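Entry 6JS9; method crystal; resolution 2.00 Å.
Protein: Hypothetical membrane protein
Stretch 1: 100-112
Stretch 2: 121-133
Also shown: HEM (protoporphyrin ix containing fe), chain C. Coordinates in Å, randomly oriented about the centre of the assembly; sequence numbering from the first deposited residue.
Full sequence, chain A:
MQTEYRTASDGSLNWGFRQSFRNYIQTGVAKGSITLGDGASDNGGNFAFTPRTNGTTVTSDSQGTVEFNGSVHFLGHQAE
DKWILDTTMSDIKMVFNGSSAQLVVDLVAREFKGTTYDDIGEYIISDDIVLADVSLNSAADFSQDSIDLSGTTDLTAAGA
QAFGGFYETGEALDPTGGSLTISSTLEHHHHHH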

ATOM      1  N   SER A 100      13.666   9.420   2.645  1.00 39.20           N
ATOM      2  CA  SER A 100      12.345   9.478   2.042  1.00 37.60           C
ATOM      3  C   SER A 100      12.087   8.238   1.201  1.00 36.84           C
ATOM      4  O   SER A 100      13.009   7.657   0.626  1.00 33.51           O
ATOM      5  N   ALA A 101      10.812   7.866   1.103  1.00 32.66           N
ATOM      6  CA  ALA A 101      10.380   6.807   0.209  1.00 34.91           C
ATOM      7  C   ALA A 101       8.984   7.140  -0.313  1.00 39.53           C
ATOM      8  O   ALA A 101       8.276   7.986   0.239  1.00 35.01           O
ATOM      9  N   GLN A 102       8.598   6.460  -1.389  1.00 30.08           N
ATOM     10  CA  GLN A 102       7.237   6.483  -1.912  1.00 29.43           C
ATOM     11  C   GLN A 102       6.682   5.066  -1.937  1.00 30.78           C
ATOM     12  O   GLN A 102       7.403   4.114  -2.249  1.00 33.21           O
ATOM     13  N   LEU A 103       5.410   4.923  -1.599  1.00 34.35           N
ATOM     14  CA  LEU A 103       4.715   3.650  -1.708  1.00 27.83           C
ATOM     15  C   LEU A 103       3.879   3.685  -2.979  1.00 35.58           C
ATOM     16  O   LEU A 103       2.965   4.507  -3.095  1.00 30.96           O
ATOM     17  N   VAL A 104       4.199   2.812  -3.933  1.00 33.37           N
ATOM     18  CA  VAL A 104       3.565   2.791  -5.249  1.00 30.71           C
ATOM     19  C   VAL A 104       2.761   1.507  -5.380  1.00 36.13           C
ATOM     20  O   VAL A 104       3.222   0.437  -4.972  1.00 33.95           O
ATOM     21  N   VAL A 105       1.545   1.616  -5.928  1.00 35.13           N
ATOM     22  CA  VAL A 105       0.644   0.480  -6.075  1.00 36.12           C
ATOM     23  C   VAL A 105      -0.038   0.537  -7.434  1.00 36.16           C
ATOM     24  O   VAL A 105      -0.107   1.584  -8.089  1.00 32.69           O
ATOM     25  N   ASP A 106      -0.532  -0.620  -7.857  1.00 30.49           N
ATOM     26  CA  ASP A 106      -1.526  -0.701  -8.911  1.00 29.33           C
ATOM     27  C   ASP A 106      -2.882  -0.837  -8.237  1.00 38.79           C
ATOM     28  O   ASP A 106      -3.026  -1.569  -7.252  1.00 34.65           O
ATOM     29  N   LEU A 107      -3.870  -0.121  -8.753  1.00 31.72           N
ATOM     30  CA  LEU A 107      -5.207  -0.127  -8.185  1.00 34.37           C
ATOM     31  C   LEU A 107      -6.204  -0.548  -9.248  1.00 38.29           C
ATOM     32  O   LEU A 107      -6.128  -0.104 -10.399  1.00 30.54           O
ATOM     33  N   VAL A 108      -7.139  -1.402  -8.855  1.00 36.06           N
ATOM     34  CA  VAL A 108      -8.331  -1.690  -9.637  1.00 37.42           C
ATOM     35  C   VAL A 108      -9.507  -1.419  -8.708  1.00 38.70           C
ATOM     36  O   VAL A 108      -9.704  -2.145  -7.724  1.00 36.64           O
ATOM     37  N   ALA A 109     -10.266  -0.365  -8.993  1.00 35.72           N
ATOM     38  CA  ALA A 109     -11.183   0.165  -7.997  1.00 32.42           C
ATOM     39  C   ALA A 109     -12.414   0.752  -8.662  1.00 35.35           C
ATOM     40  O   ALA A 109     -12.303   1.488  -9.649  1.00 38.31           O
ATOM     41  N   ARG A 110     -13.585   0.438  -8.107  1.00 37.31           N
ATOM     42  CA  ARG A 110     -14.793   1.127  -8.537  1.00 35.60           C
ATOM     43  C   ARG A 110     -14.680   2.611  -8.218  1.00 39.55           C
ATOM     44  O   ARG A 110     -14.228   2.993  -7.134  1.00 43.13           O
ATOM     45  N   GLU A 111     -15.055   3.442  -9.187  1.00 38.66           N
ATOM     46  CA  GLU A 111     -15.196   4.872  -8.951  1.00 35.01           C
ATOM     47  C   GLU A 111     -16.248   5.134  -7.877  1.00 38.43           C
ATOM     48  O   GLU A 111     -17.290   4.472  -7.833  1.00 38.81           O
ATOM     49  N   PHE A 112     -15.976   6.108  -7.010  1.00 35.14           N
ATOM     50  CA  PHE A 112     -16.955   6.525  -6.012  1.00 36.34           C
ATOM     51  C   PHE A 112     -17.986   7.431  -6.673  1.00 33.59           C
ATOM     52  O   PHE A 112     -17.625   8.447  -7.272  1.00 38.71           O
ATOM     53  N   GLY A 121     -20.026   2.471  -9.334  1.00 50.26           N
ATOM     54  CA  GLY A 121     -18.991   2.832 -10.278  1.00 43.64           C
ATOM     55  C   GLY A 121     -18.462   1.639 -11.052  1.00 44.20           C
ATOM     56  O   GLY A 121     -18.467   0.505 -10.573  1.00 43.26           O
ATOM     57  N   GLU A 122     -18.009   1.914 -12.271  1.00 52.42           N
ATOM     58  CA  GLU A 122     -17.262   0.931 -13.036  1.00 56.76           C
ATOM     59  C   GLU A 122     -15.833   0.853 -12.503  1.00 52.47           C
ATOM     60  O   GLU A 122     -15.339   1.775 -11.844  1.00 46.95           O
ATOM     61  N   TYR A 123     -15.167  -0.263 -12.789  1.00 50.01           N
ATOM     62  CA  TYR A 123     -13.783  -0.424 -12.361  1.00 47.67           C
ATOM     63  C   TYR A 123     -12.880   0.558 -13.104  1.00 49.13           C
ATOM     64  O   TYR A 123     -12.985   0.719 -14.325  1.00 56.85           O
ATOM     65  N   ILE A 124     -12.016   1.245 -12.360  1.00 41.18           N
ATOM     66  CA  ILE A 124     -10.977   2.101 -12.923  1.00 43.79           C
ATOM     67  C   ILE A 124      -9.632   1.435 -12.671  1.00 40.47           C
ATOM     68  O   ILE A 124      -9.312   1.081 -11.527  1.00 35.56           O
ATOM     69  N   ILE A 125      -8.847   1.266 -13.731  1.00 39.96           N
ATOM     70  CA  ILE A 125      -7.495   0.736 -13.614  1.00 41.03           C
ATOM     71  C   ILE A 125      -6.538   1.910 -13.441  1.00 44.49           C
ATOM     72  O   ILE A 125      -6.425   2.769 -14.323  1.00 42.46           O
ATOM     73  N   SER A 126      -5.835   1.943 -12.317  1.00 38.41           N
ATOM     74  CA  SER A 126      -4.854   2.987 -12.039  1.00 37.64           C
ATOM     75  C   SER A 126      -3.524   2.291 -11.763  1.00 37.80           C
ATOM     76  O   SER A 126      -3.289   1.799 -10.655  1.00 37.52           O
ATOM     77  N   ASP A 127      -2.666   2.231 -12.772  1.00 34.14           N
ATOM     78  CA  ASP A 127      -1.359   1.617 -12.622  1.00 38.30           C
ATOM     79  C   ASP A 127      -0.359   2.637 -12.104  1.00 43.35           C
ATOM     80  O   ASP A 127      -0.440   3.826 -12.428  1.00 46.68           O
ATOM     81  N   ASP A 128       0.590   2.155 -11.292  1.00 42.21           N
ATOM     82  CA  ASP A 128       1.766   2.931 -10.877  1.00 38.03           C
ATOM     83  C   ASP A 128       1.374   4.236 -10.182  1.00 40.86           C
ATOM     84  O   ASP A 128       1.924   5.305 -10.455  1.00 45.55           O
ATOM     85  N   ILE A 129       0.411   4.147  -9.281  1.00 34.09           N
ATOM     86  CA  ILE A 129      -0.058   5.312  -8.544  1.00 40.37           C
ATOM     87  C   ILE A 129       0.820   5.474  -7.321  1.00 32.78           C
ATOM     88  O   ILE A 129       0.996   4.524  -6.549  1.00 31.50           O
ATOM     89  N   VAL A 130       1.366   6.671  -7.120  1.00 31.59           N
ATOM     90  CA  VAL A 130       2.043   6.947  -5.855  1.00 35.47           C
ATOM     91  C   VAL A 130       0.965   7.176  -4.800  1.00 28.12           C
ATOM     92  O   VAL A 130       0.308   8.220  -4.774  1.00 29.74           O
ATOM     93  N   LEU A 131       0.791   6.201  -3.915  1.00 30.23           N
ATOM     94  CA  LEU A 131      -0.277   6.251  -2.930  1.00 30.11           C
ATOM     95  C   LEU A 131       0.102   7.067  -1.696  1.00 36.15           C
ATOM     96  O   LEU A 131      -0.757   7.720  -1.097  1.00 29.39           O
ATOM     97  N   ALA A 132       1.368   7.022  -1.284  1.00 30.01           N
ATOM     98  CA  ALA A 132       1.797   7.666  -0.050  1.00 31.81           C
ATOM     99  C   ALA A 132       3.264   8.056  -0.149  1.00 37.39           C
ATOM    100  O   ALA A 132       4.065   7.362  -0.783  1.00 31.61           O
ATOM    101  N   ASP A 133       3.594   9.178   0.490  1.00 40.03           N
ATOM    102  CA  ASP A 133       4.968   9.582   0.758  1.00 37.04           C
ATOM    103  C   ASP A 133       5.356   9.116   2.155  1.00 38.52           C
ATOM    104  O   ASP A 133       4.556   9.200   3.094  1.00 38.28           O
TER

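The pairing of these two antiparallel segments is broken by a corner at Asp128, where the second stretch turns and its register against the long strand 100-110 slips by one residue. Asp106 holds this corner. Its CB leaves sideways, but with chi1 m and chi2 near zero the carboxylate swings back, and OD1 accepts a hydrogen bond from Asp128 N at 2.9 Å. A short acidic side chain suits the site because it reaches a backbone NH that the regular ladder leaves out. The cost is a cluster of like charges: Asp106 OD2 lies 3.6 Å from Asp127 OD1, and Asp106 OD1 lies 3.8 Å from Asp128 OD1. Water 1 donates to Asp127 OD1 (2.6 Å) and to Leu107 O (3.2 Å), linking the second stretch to the backbone of the first. Asp128 has positive phi and psi, as befits a turn.

A second bulge lies between Leu103 and Val104. Leu103 O accepts from Leu131 N at 2.9 Å and only weakly from Ala132 N at 3.5 Å, so one carbonyl serves two successive amides. At this bulge Leu131 (chi1 t, chi2 p) points toward the long strand, its CD2 4.2 Å from Val105 CG2.

One face of the sheet carries Leu103, Val105, Leu107 and Ala109, all buried. Leu103 (m, t) lays CD1 4.3 Å from Ala132 CB, a small apolar surface. Leu107 (m, t) faces Ser126, with their CB atoms 4.1 Å apart. Near the loop, Ile124 (m, t) extends CD1 to within 3.5 Å of Glu111 CB, using the aliphatic start of that acidic chain.

On the face of Val104, Val108 and Arg110, branched residues pack shoulder to shoulder. Val104 and Val130, both t, meet through their CG2 atoms at 4.1 Å. Val108, also t, places CG2 3.7 Å from Ile125 CD1 and CG1 4.0 Å from Tyr123 CD1.

Arg110 (chi1 m, chi2 and chi3 t) lies along Tyr123 (chi1 m). Its CG sits over the ring face, 4.2 Å from the centroid, while its CZ makes an off-centre cation-pi contact, also 4.2 Å from the Tyr123 centroid. The arginine thus offers both a methylene, CG, and its charge to the ring, and its NH2 still donates to Gly121 O at 2.9 Å.

Gly121 needs to be bare: an ideal CB would fall 2.0 Å from Glu111 O. Water 2 accepts from Gly121 N (2.7 Å) and donates to Glu111 O (2.8 Å). Beyond the strand, Phe112 (chi1 t) points away from the second stretch and meets the heme, its CD1 3.5 Å from HEM C4B.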

ATOM      1  CB  SER A 100      12.190  10.707   1.135  1.00 45.57           C
ATOM      2  OG  SER A 100      12.058  11.892   1.889  1.00 57.16           O
ATOM      3  CB  ALA A 101      10.372   5.440   0.904  1.00 31.16           C
ATOM      4  CB  GLN A 102       7.211   7.075  -3.313  1.00 29.66           C
ATOM      5  CG  GLN A 102       7.634   8.510  -3.327  1.00 31.27           C
ATOM      6  CD  GLN A 102       7.605   9.092  -4.701  1.00 43.36           C
ATOM      7  OE1 GLN A 102       8.240   8.568  -5.621  1.00 54.36           O
ATOM      8  NE2 GLN A 102       6.865  10.187  -4.864  1.00 48.13           N
ATOM      9  CB  LEU A 103       3.828   3.395  -0.486  1.00 33.20           C
ATOM     10  CG  LEU A 103       4.512   3.001   0.819  1.00 37.30           C
ATOM     11  CD1 LEU A 103       3.523   2.984   1.989  1.00 27.80           C
ATOM     12  CD2 LEU A 103       5.193   1.648   0.680  1.00 38.46           C
ATOM     13  CB  VAL A 104       4.624   2.902  -6.354  1.00 35.27           C
ATOM     14  CG1 VAL A 104       3.973   2.930  -7.731  1.00 36.40           C
ATOM     15  CG2 VAL A 104       5.447   4.153  -6.122  1.00 28.78           C
ATOM     16  CB  VAL A 105      -0.442   0.414  -4.970  1.00 34.43           C
ATOM     17  CG1 VAL A 105       0.183   0.353  -3.578  1.00 30.13           C
ATOM     18  CG2 VAL A 105      -1.387   1.577  -5.095  1.00 36.63           C
ATOM     19  CB  ASP A 106      -1.277  -1.896  -9.840  1.00 31.88           C
ATOM     20  CG  ASP A 106      -0.070  -1.712 -10.764  1.00 38.27           C
ATOM     21  OD1 ASP A 106       0.584  -0.644 -10.749  1.00 37.61           O
ATOM     22  OD2 ASP A 106       0.223  -2.657 -11.529  1.00 42.68           O
ATOM     23  CB  LEU A 107      -5.604   1.260  -7.641  1.00 33.87           C
ATOM     24  CG  LEU A 107      -5.044   1.682  -6.284  1.00 38.25           C
ATOM     25  CD1 LEU A 107      -5.622   3.018  -5.912  1.00 37.43           C
ATOM     26  CD2 LEU A 107      -5.371   0.657  -5.218  1.00 34.32           C
ATOM     27  CB  VAL A 108      -8.349  -3.132 -10.156  1.00 43.95           C
ATOM     28  CG1 VAL A 108      -9.652  -3.417 -10.872  1.00 41.70           C
ATOM     29  CG2 VAL A 108      -7.139  -3.372 -11.074  1.00 44.15           C
ATOM     30  CB  ALA A 109     -10.501   1.241  -7.141  1.00 36.32           C
ATOM     31  CB  ARG A 110     -16.029   0.532  -7.869  1.00 37.86           C
ATOM     32  CG  ARG A 110     -16.403  -0.838  -8.402  1.00 40.12           C
ATOM     33  CD  ARG A 110     -17.761  -1.265  -7.917  1.00 40.24           C
ATOM     34  NE  ARG A 110     -17.979  -2.686  -8.157  1.00 43.25           N
ATOM     35  CZ  ARG A 110     -18.472  -3.179  -9.289  1.00 49.60           C
ATOM     36  NH1 ARG A 110     -18.643  -4.490  -9.429  1.00 54.78           N
ATOM     37  NH2 ARG A 110     -18.795  -2.359 -10.281  1.00 46.73           N
ATOM     38  CB  GLU A 111     -15.594   5.568 -10.256  1.00 40.06           C
ATOM     39  CG  GLU A 111     -15.634   7.078 -10.180  1.00 50.47           C
ATOM     40  CD  GLU A 111     -16.140   7.715 -11.467  1.00 59.54           C
ATOM     41  OE1 GLU A 111     -16.746   6.995 -12.296  1.00 57.73           O
ATOM     42  OE2 GLU A 111     -15.928   8.935 -11.646  1.00 61.47           O
ATOM     43  CB  PHE A 112     -16.271   7.253  -4.862  1.00 36.56           C
ATOM     44  CG  PHE A 112     -17.233   7.925  -3.937  1.00 40.43           C
ATOM     45  CD1 PHE A 112     -18.020   7.178  -3.079  1.00 44.27           C
ATOM     46  CD2 PHE A 112     -17.372   9.298  -3.941  1.00 43.05           C
ATOM     47  CE1 PHE A 112     -18.922   7.790  -2.238  1.00 46.51           C
ATOM     48  CE2 PHE A 112     -18.274   9.918  -3.097  1.00 40.49           C
ATOM     49  CZ  PHE A 112     -19.044   9.163  -2.240  1.00 40.73           C
ATOM     50  CB  GLU A 122     -17.252   1.289 -14.525  1.00 66.34           C
ATOM     51  CG  GLU A 122     -18.587   1.810 -15.070  1.00 78.96           C
ATOM     52  CD  GLU A 122     -19.213   0.896 -16.124  1.00 93.22           C
ATOM     53  OE1 GLU A 122     -19.064  -0.341 -16.013  1.00 96.90           O
ATOM     54  OE2 GLU A 122     -19.856   1.418 -17.066  1.00 98.07           O
ATOM     55  CB  TYR A 123     -13.321  -1.861 -12.593  1.00 52.13           C
ATOM     56  CG  TYR A 123     -13.992  -2.865 -11.686  1.00 51.19           C
ATOM     57  CD1 TYR A 123     -13.614  -2.981 -10.355  1.00 49.93           C
ATOM     58  CD2 TYR A 123     -14.993  -3.697 -12.155  1.00 52.62           C
ATOM     59  CE1 TYR A 123     -14.216  -3.890  -9.519  1.00 47.84           C
ATOM     60  CE2 TYR A 123     -15.605  -4.612 -11.319  1.00 53.25           C
ATOM     61  CZ  TYR A 123     -15.216  -4.700 -10.002  1.00 48.91           C
ATOM     62  OH  TYR A 123     -15.819  -5.606  -9.157  1.00 50.71           O
ATOM     63  CB  ILE A 124     -10.998   3.505 -12.298  1.00 51.98           C
ATOM     64  CG1 ILE A 124     -12.361   4.166 -12.471  1.00 57.58           C
ATOM     65  CG2 ILE A 124      -9.896   4.374 -12.890  1.00 45.60           C
ATOM     66  CD1 ILE A 124     -12.426   5.528 -11.817  1.00 61.67           C
ATOM     67  CB  ILE A 125      -7.106  -0.105 -14.839  1.00 43.19           C
ATOM     68  CG1 ILE A 125      -8.233  -1.044 -15.257  1.00 44.23           C
ATOM     69  CG2 ILE A 125      -5.827  -0.891 -14.538  1.00 50.71           C
ATOM     70  CD1 ILE A 125      -8.604  -2.049 -14.215  1.00 46.69           C
ATOM     71  CB  SER A 126      -5.299   3.857 -10.863  1.00 36.64           C
ATOM     72  OG  SER A 126      -6.566   4.433 -11.107  1.00 42.90           O
ATOM     73  CB  ASP A 127      -0.859   1.054 -13.955  1.00 45.91           C
ATOM     74  CG  ASP A 127      -1.585  -0.214 -14.374  1.00 53.57           C
ATOM     75  OD1 ASP A 127      -2.191  -0.888 -13.511  1.00 50.12           O
ATOM     76  OD2 ASP A 127      -1.525  -0.545 -15.577  1.00 57.32           O
ATOM     77  CB  ASP A 128       2.681   3.212 -12.072  1.00 48.45           C
ATOM     78  CG  ASP A 128       3.061   1.955 -12.820  1.00 54.45           C
ATOM     79  OD1 ASP A 128       3.641   1.033 -12.190  1.00 53.30           O
ATOM     80  OD2 ASP A 128       2.757   1.895 -14.035  1.00 55.72           O
ATOM     81  CB  ILE A 129      -1.536   5.151  -8.134  1.00 43.47           C
ATOM     82  CG1 ILE A 129      -2.414   4.962  -9.370  1.00 47.38           C
ATOM     83  CG2 ILE A 129      -2.018   6.354  -7.330  1.00 43.83           C
ATOM     84  CD1 ILE A 129      -2.405   6.135 -10.348  1.00 53.61           C
ATOM     85  CB  VAL A 130       3.003   8.139  -5.941  1.00 39.59           C
ATOM     86  CG1 VAL A 130       3.626   8.376  -4.582  1.00 34.60           C
ATOM     87  CG2 VAL A 130       4.106   7.881  -6.970  1.00 36.44           C
ATOM     88  CB  LEU A 131      -0.645   4.823  -2.519  1.00 29.55           C
ATOM     89  CG  LEU A 131      -1.794   4.646  -1.532  1.00 26.38           C
ATOM     90  CD1 LEU A 131      -3.048   5.353  -2.021  1.00 26.45           C
ATOM     91  CD2 LEU A 131      -2.052   3.152  -1.286  1.00 27.58           C
ATOM     92  CB  ALA A 132       1.597   6.757   1.175  1.00 27.77           C
ATOM     93  CB  ASP A 133       5.117  11.103   0.669  1.00 40.18           C
ATOM     94  CG  ASP A 133       5.078  11.627  -0.761  1.00 46.10           C
ATOM     95  OD1 ASP A 133       5.849  11.123  -1.610  1.00 42.44           O
ATOM     96  OD2 ASP A 133       4.290  12.563  -1.026  1.00 43.32           O
TER
HETATM   97  CHA HEM C 300     -16.121   6.861   4.935  1.00 31.17           C
HETATM   98  CHB HEM C 300     -14.305   5.362   0.685  1.00 33.36           C
HETATM   99  CHC HEM C 300     -18.756   4.296  -0.973  1.00 27.53           C
HETATM  100  CHD HEM C 300     -20.595   6.218   3.093  1.00 29.26           C
HETATM  101  C1A HEM C 300     -15.225   6.523   3.937  1.00 32.90           C
HETATM  102  C2A HEM C 300     -13.780   6.585   4.019  1.00 29.00           C
HETATM  103  C3A HEM C 300     -13.264   6.171   2.857  1.00 33.83           C
HETATM  104  C4A HEM C 300     -14.378   5.825   1.985  1.00 30.88           C
HETATM  105  CMA HEM C 300     -11.747   6.091   2.529  1.00 24.87           C
HETATM  106  CAA HEM C 300     -13.003   7.041   5.262  1.00 25.53           C
HETATM  107  CBA HEM C 300     -13.058   5.938   6.319  1.00 27.25           C
HETATM  108  CGA HEM C 300     -12.191   6.346   7.476  1.00 38.56           C
HETATM  109  O1A HEM C 300     -10.955   6.085   7.423  1.00 33.75           O
HETATM  110  O2A HEM C 300     -12.749   6.941   8.438  1.00 35.62           O
HETATM  111  C1B HEM C 300     -15.345   4.959  -0.127  1.00 26.05           C
HETATM  112  C2B HEM C 300     -15.194   4.478  -1.494  1.00 28.78           C
HETATM  113  C3B HEM C 300     -16.424   4.178  -1.966  1.00 29.48           C
HETATM  114  C4B HEM C 300     -17.387   4.456  -0.901  1.00 25.11           C
HETATM  115  CMB HEM C 300     -13.810   4.363  -2.197  1.00 31.34           C
HETATM  116  CAB HEM C 300     -16.880   3.617  -3.345  1.00 31.65           C
HETATM  117  CBB HEM C 300     -16.061   3.322  -4.363  1.00 36.20           C
HETATM  118  C1C HEM C 300     -19.666   4.738  -0.026  1.00 25.01           C
HETATM  119  C2C HEM C 300     -21.108   4.624  -0.100  1.00 23.45           C
HETATM  120  C3C HEM C 300     -21.621   5.156   1.026  1.00 25.99           C
HETATM  121  C4C HEM C 300     -20.513   5.610   1.853  1.00 26.32           C
HETATM  122  CMC HEM C 300     -21.829   3.994  -1.308  1.00 28.00           C
HETATM  123  CAC HEM C 300     -23.107   5.295   1.455  1.00 31.37           C
HETATM  124  CBC HEM C 300     -24.136   4.917   0.700  1.00 35.68           C
HETATM  125  C1D HEM C 300     -19.562   6.543   3.958  1.00 23.95           C
HETATM  126  C2D HEM C 300     -19.691   7.072   5.313  1.00 32.14           C
HETATM  127  C3D HEM C 300     -18.454   7.251   5.817  1.00 28.14           C
HETATM  128  C4D HEM C 300     -17.499   6.844   4.808  1.00 28.76           C
HETATM  129  CMD HEM C 300     -21.020   7.369   6.050  1.00 27.90           C
HETATM  130  CAD HEM C 300     -18.062   7.766   7.225  1.00 27.30           C
HETATM  131  CBD HEM C 300     -18.015   6.515   8.110  1.00 26.61           C
HETATM  132  CGD HEM C 300     -17.616   6.825   9.534  1.00 34.88           C
HETATM  133  O1D HEM C 300     -17.898   5.969  10.406  1.00 33.11           O
HETATM  134  O2D HEM C 300     -17.031   7.908   9.814  1.00 39.43           O
HETATM  135  NA  HEM C 300     -15.545   6.048   2.685  1.00 34.39           N
HETATM  136  NB  HEM C 300     -16.697   4.933   0.190  1.00 27.07           N
HETATM  137  NC  HEM C 300     -19.347   5.323   1.181  1.00 27.43           N
HETATM  138  ND  HEM C 300     -18.204   6.418   3.702  1.00 26.95           N
HETATM  139 FE   HEM C 300     -17.432   5.393   2.065  1.00 36.31          FE
HETATM  140  O   HOH W   1      -4.082  -1.868 -12.057  1.00 34.50           O
HETATM  141  O   HOH W   2     -19.063   2.585  -6.867  1.00 35.80           O